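Local coordinates for protein starch synthase I (Hordeum vulgare, PDB 4HLN) that belongs to the starch synthase family of plant glycosyltransferases and is built from two Rossmann-like domains in the GT-B arrangement, at residues Leu253-Gly257 with Tyr258-Gln262; Val329-Glu332 with Trp333-Arg336. All blocks are in the same frame, centred on the assembly; numbering follows the deposited sequence.

Both contacts are tight local turns in the N-terminal Rossmann-like half of the chain, and they follow one another in series, neither nesting nor crossing. Contact 1 comes first: leaving helix 235-252, the chain folds back on itself through 253-262 before entering strand 264-269 of the large mixed sheet. Contact 2 comes later, where the chain leaves strand 327-329 and coils through 329-336 at the start of the loop that leads back to strand 343-346, its antiparallel neighbour in a small three-stranded sheet. Their centres lie about 46 Å apart, and about 32 Å separates the nearest atoms, so each shapes its own connection. Neither supplies a residue to the glycan pocket.

Contact 1. Residues Leu253-Gly257 with Tyr258-Gln262; sequences LELGG and YIYGQ
In the helix-to-strand connection between helix 235-252 and strand 264-269 of the Rossmann-like core, L255 and Y258 close a tight turn through two glycines. Y258 N reaches back to L255 O at 3.3 Å, a weak bond bent to 147°, and G257 N also bonds to E254 O, within the first half of the turn. G256 and G257 both have positive phi, and at G257 the backbone angles themselves call for glycine. Just before, E254 centres an inverse gamma turn.

The returning limb of the loop passes L253 O. I259 CA points its hydrogen at this oxygen, with a carbon-to-oxygen distance of 3.3 Å, and a water that donates to L253 O accepts from Y260 N at 2.9 Å, bridging the two backbones. With chi1 at 58°, Y258 CG sits between its own N and carbonyl carbon, which sets the ring beside the two glycines, CD2 3.5 Å from G256 O at the ring edge. Deeper in, L255 CD1 lies 4.0 Å from Y260 CE1, the two side chains crossing at a slant; on the outer side E254 CG touches I259 CG2 at the same distance.

R160 of strand 160-166 donates from NH1 to Y258 O and from NH2 to I259 O and makes a cation-pi contact with the Y258 ring, while Y260 OH bonds to D209. With a single, weak direct hydrogen bond between its halves, the turn probably owes much of its shape to glycine geometry, a bridging water and apolar contact, with R160 tying it to the sheet.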
loop_
_atom_site.group_PDB
_atom_site.type_symbol
_atom_site.label_atom_id
_atom_site.label_comp_id
_atom_site.label_asym_id
_atom_site.label_seq_id
_atom_site.Cartn_x
_atom_site.Cartn_y
_atom_site.Cartn_z
ATOM N N LEU A 253 -9.092 0.295 28.248
ATOM C CA LEU A 253 -8.986 -1.158 28.192
ATOM C C LEU A 253 -7.773 -1.680 28.972
ATOM O O LEU A 253 -6.625 -1.414 28.608
ATOM C CB LEU A 253 -8.968 -1.646 26.743
ATOM C CG LEU A 253 -10.268 -1.369 25.974
ATOM C CD1 LEU A 253 -10.236 -1.990 24.604
ATOM C CD2 LEU A 253 -11.470 -1.887 26.736
ATOM N N GLU A 254 -8.022 -2.419 30.051
ATOM C CA GLU A 254 -6.908 -3.012 30.801
ATOM C C GLU A 254 -6.445 -4.353 30.230
ATOM O O GLU A 254 -6.635 -5.401 30.842
ATOM C CB GLU A 254 -7.228 -3.141 32.290
ATOM C CG GLU A 254 -7.627 -1.837 32.941
ATOM C CD GLU A 254 -7.317 -1.791 34.421
ATOM O OE1 GLU A 254 -7.144 -0.668 34.952
ATOM O OE2 GLU A 254 -7.239 -2.869 35.055
ATOM N N LEU A 255 -5.819 -4.297 29.062
ATOM C CA LEU A 255 -5.293 -5.474 28.390
ATOM C C LEU A 255 -4.060 -6.023 29.093
ATOM O O LEU A 255 -3.081 -5.296 29.329
ATOM C CB LEU A 255 -4.963 -5.114 26.951
ATOM C CG LEU A 255 -6.210 -4.481 26.316
ATOM C CD1 LEU A 255 -5.909 -3.840 24.964
ATOM C CD2 LEU A 255 -7.355 -5.501 26.216
ATOM N N GLY A 256 -4.109 -7.312 29.431
ATOM C CA GLY A 256 -3.043 -7.942 30.195
ATOM C C GLY A 256 -2.818 -7.242 31.537
ATOM O O GLY A 256 -1.692 -7.227 32.050
ATOM N N GLY A 257 -3.878 -6.649 32.101
ATOM C CA GLY A 257 -3.754 -5.914 33.346
ATOM C C GLY A 257 -3.553 -4.398 33.329
ATOM O O GLY A 257 -3.965 -3.730 34.279
ATOM N N TYR A 258 -2.929 -3.843 32.290
ATOM C CA TYR A 258 -2.695 -2.391 32.250
ATOM C C TYR A 258 -3.090 -1.729 30.926
ATOM O O TYR A 258 -2.893 -2.295 29.858
ATOM C CB TYR A 258 -1.230 -2.068 32.564
ATOM C CG TYR A 258 -0.268 -2.732 31.614
ATOM C CD1 TYR A 258 0.502 -1.979 30.732
ATOM C CD2 TYR A 258 -0.136 -4.125 31.589
ATOM C CE1 TYR A 258 1.385 -2.586 29.850
ATOM C CE2 TYR A 258 0.737 -4.747 30.712
ATOM C CZ TYR A 258 1.498 -3.975 29.837
ATOM O OH TYR A 258 2.374 -4.585 28.946
ATOM N N ILE A 259 -3.638 -0.518 31.010
ATOM C CA ILE A 259 -4.005 0.246 29.824
ATOM C C ILE A 259 -2.801 0.629 28.969
ATOM O O ILE A 259 -1.656 0.535 29.403
ATOM C CB ILE A 259 -4.751 1.533 30.181
ATOM C CG1 ILE A 259 -3.892 2.407 31.078
ATOM C CG2 ILE A 259 -6.117 1.234 30.841
ATOM C CD1 ILE A 259 -4.577 3.695 31.424
ATOM N N TYR A 260 -3.071 1.063 27.743
ATOM C CA TYR A 260 -2.011 1.475 26.823
ATOM C C TYR A 260 -1.519 2.867 27.172
ATOM O O TYR A 260 -0.347 3.191 26.963
ATOM C CB TYR A 260 -2.513 1.466 25.375
ATOM C CG TYR A 260 -2.177 0.211 24.593
ATOM C CD1 TYR A 260 -2.627 -1.039 25.013
ATOM C CD2 TYR A 260 -1.433 0.277 23.419
ATOM C CE1 TYR A 260 -2.340 -2.186 24.285
ATOM C CE2 TYR A 260 -1.129 -0.872 22.687
ATOM C CZ TYR A 260 -1.591 -2.095 23.126
ATOM O OH TYR A 260 -1.300 -3.232 22.414
ATOM N N GLY A 261 -2.431 3.695 27.681
ATOM C CA GLY A 261 -2.090 5.041 28.087
ATOM C C GLY A 261 -1.972 6.121 27.020
ATOM O O GLY A 261 -2.532 6.006 25.921
ATOM N N GLN A 262 -1.228 7.177 27.348
ATOM C CA GLN A 262 -1.263 8.405 26.561
ATOM C C GLN A 262 0.021 8.784 25.837
ATOM O O GLN A 262 0.204 9.948 25.484
ATOM C CB GLN A 262 -1.690 9.566 27.447
ATOM C CG GLN A 262 -2.881 9.251 28.275
ATOM C CD GLN A 262 -3.398 10.458 29.007
ATOM O OE1 GLN A 262 -3.050 11.608 28.685
ATOM N NE2 GLN A 262 -4.244 10.211 30.001
HETATM O O HOH W 1 -5.664 0.174 26.885
#

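Contact 2. Residues Val329-Glu332 with Trp333-Arg336; sequences VFPE and WARR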
loop_
_atom_site.group_PDB
_atom_site.type_symbol
_atom_site.label_atom_id
_atom_site.label_comp_id
_atom_site.label_asym_id
_atom_site.label_seq_id
_atom_site.Cartn_x
_atom_site.Cartn_y
_atom_site.Cartn_z
ATOM N N VAL A 329 -14.431 23.094 0.098
ATOM C CA VAL A 329 -15.289 23.648 -0.943
ATOM C C VAL A 329 -14.877 23.211 -2.343
ATOM O O VAL A 329 -13.733 23.413 -2.765
ATOM C CB VAL A 329 -15.278 25.170 -0.913
ATOM C CG1 VAL A 329 -16.140 25.707 -2.045
ATOM C CG2 VAL A 329 -15.768 25.669 0.451
ATOM N N PHE A 330 -15.810 22.615 -3.077
ATOM C CA PHE A 330 -15.510 22.227 -4.455
ATOM C C PHE A 330 -15.491 23.408 -5.417
ATOM O O PHE A 330 -16.319 24.334 -5.326
ATOM C CB PHE A 330 -16.447 21.134 -4.941
ATOM C CG PHE A 330 -16.215 19.808 -4.272
ATOM C CD1 PHE A 330 -15.268 18.926 -4.768
ATOM C CD2 PHE A 330 -16.923 19.452 -3.132
ATOM C CE1 PHE A 330 -15.050 17.697 -4.149
ATOM C CE2 PHE A 330 -16.708 18.230 -2.516
ATOM C CZ PHE A 330 -15.769 17.352 -3.024
ATOM N N PRO A 331 -14.520 23.382 -6.336
ATOM C CA PRO A 331 -14.378 24.423 -7.361
ATOM C C PRO A 331 -15.630 24.458 -8.245
ATOM O O PRO A 331 -16.361 23.461 -8.343
ATOM C CB PRO A 331 -13.144 23.976 -8.157
ATOM C CG PRO A 331 -13.018 22.473 -7.890
ATOM C CD PRO A 331 -13.589 22.248 -6.522
ATOM N N GLU A 332 -15.866 25.599 -8.880
ATOM C CA GLU A 332 -17.062 25.789 -9.679
ATOM C C GLU A 332 -17.263 24.773 -10.810
ATOM O O GLU A 332 -18.368 24.313 -11.024
ATOM C CB GLU A 332 -17.139 27.224 -10.185
ATOM C CG GLU A 332 -17.611 28.171 -9.094
ATOM C CD GLU A 332 -17.471 29.637 -9.467
ATOM O OE1 GLU A 332 -18.309 30.441 -8.998
ATOM O OE2 GLU A 332 -16.527 29.987 -10.216
ATOM N N TRP A 333 -16.209 24.402 -11.519
ATOM C CA TRP A 333 -16.384 23.432 -12.596
ATOM C C TRP A 333 -16.889 22.075 -12.093
ATOM O O TRP A 333 -17.372 21.247 -12.875
ATOM C CB TRP A 333 -15.094 23.264 -13.390
ATOM C CG TRP A 333 -13.973 22.846 -12.565
ATOM C CD1 TRP A 333 -13.041 23.649 -11.984
ATOM C CD2 TRP A 333 -13.641 21.505 -12.199
ATOM N NE1 TRP A 333 -12.139 22.885 -11.280
ATOM C CE2 TRP A 333 -12.483 21.564 -11.402
ATOM C CE3 TRP A 333 -14.208 20.259 -12.476
ATOM C CZ2 TRP A 333 -11.881 20.430 -10.880
ATOM C CZ3 TRP A 333 -13.612 19.127 -11.959
ATOM C CH2 TRP A 333 -12.458 19.216 -11.169
ATOM N N ALA A 334 -16.802 21.868 -10.785
ATOM C CA ALA A 334 -17.229 20.617 -10.182
ATOM C C ALA A 334 -18.584 20.715 -9.497
ATOM O O ALA A 334 -18.970 19.802 -8.774
ATOM C CB ALA A 334 -16.183 20.104 -9.201
ATOM N N ARG A 335 -19.311 21.805 -9.731
ATOM C CA ARG A 335 -20.672 21.923 -9.199
ATOM C C ARG A 335 -21.677 21.072 -9.961
ATOM O O ARG A 335 -21.532 20.816 -11.166
ATOM C CB ARG A 335 -21.143 23.364 -9.188
ATOM C CG ARG A 335 -20.187 24.308 -8.483
ATOM C CD ARG A 335 -20.038 24.036 -7.005
ATOM N NE ARG A 335 -18.920 24.825 -6.502
ATOM C CZ ARG A 335 -19.042 26.044 -5.989
ATOM N NH1 ARG A 335 -17.961 26.700 -5.583
ATOM N NH2 ARG A 335 -20.247 26.605 -5.891
ATOM N N ARG A 336 -22.727 20.690 -9.254
ATOM C CA ARG A 336 -23.573 19.579 -9.661
ATOM C C ARG A 336 -25.001 19.963 -10.048
ATOM O O ARG A 336 -25.731 19.173 -10.632
ATOM C CB ARG A 336 -23.574 18.552 -8.531
ATOM C CG ARG A 336 -22.182 18.028 -8.267
ATOM C CD ARG A 336 -21.714 17.207 -9.461
ATOM N NE ARG A 336 -22.500 15.982 -9.501
ATOM C CZ ARG A 336 -22.207 14.896 -8.794
ATOM N NH1 ARG A 336 -21.123 14.868 -8.024
ATOM N NH2 ARG A 336 -22.998 13.839 -8.855
#
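Two successive i to i+3 backbone bonds wind the chain into a short 3-10 turn: A334 N donates to P331 O at 2.9 Å, and R335 N to E332 O at 3.0 Å, the second the straighter at 166°.

R335 then folds back over this turn. Its chain bends at chi2 (-65°), which carries the guanidinium round to F330, where NE and NH1 grip the same oxygen side-on, each 2.9 Å from F330 O. NH1 approaches nearly in line with the carbonyl bond, whereas NE stands above the carbonyl plane; the oxygen itself is tilted about 20° from the guanidinium plane. A weak, longer bond from NE to P331 O adds to the hold. Over one guanidinium face lies the methylene E332 CG, 3.8 Å from R335 NH1, but the carboxylate runs on past, with OE1 5.1 Å from NH1.

On the indole of W333, P331 CG and A334 CB cover one face, both offset toward the rim. The pyrrolidine meets the indole along its NE1-CE2 side, P331 CB being 3.5 Å from W333 NE1.

The remaining nitrogen, R335 NH2, bonds to D340 O; gripping F330 O as well, the arginine links the two limbs of the loop at the protein surface, which F330 and G342 also join by their backbones. The partners of the guanidinium named here are all backbone carbonyls, which would probably share out its positive charge; E332 forms no salt bridge with it and would probably add only a modest through-space attraction.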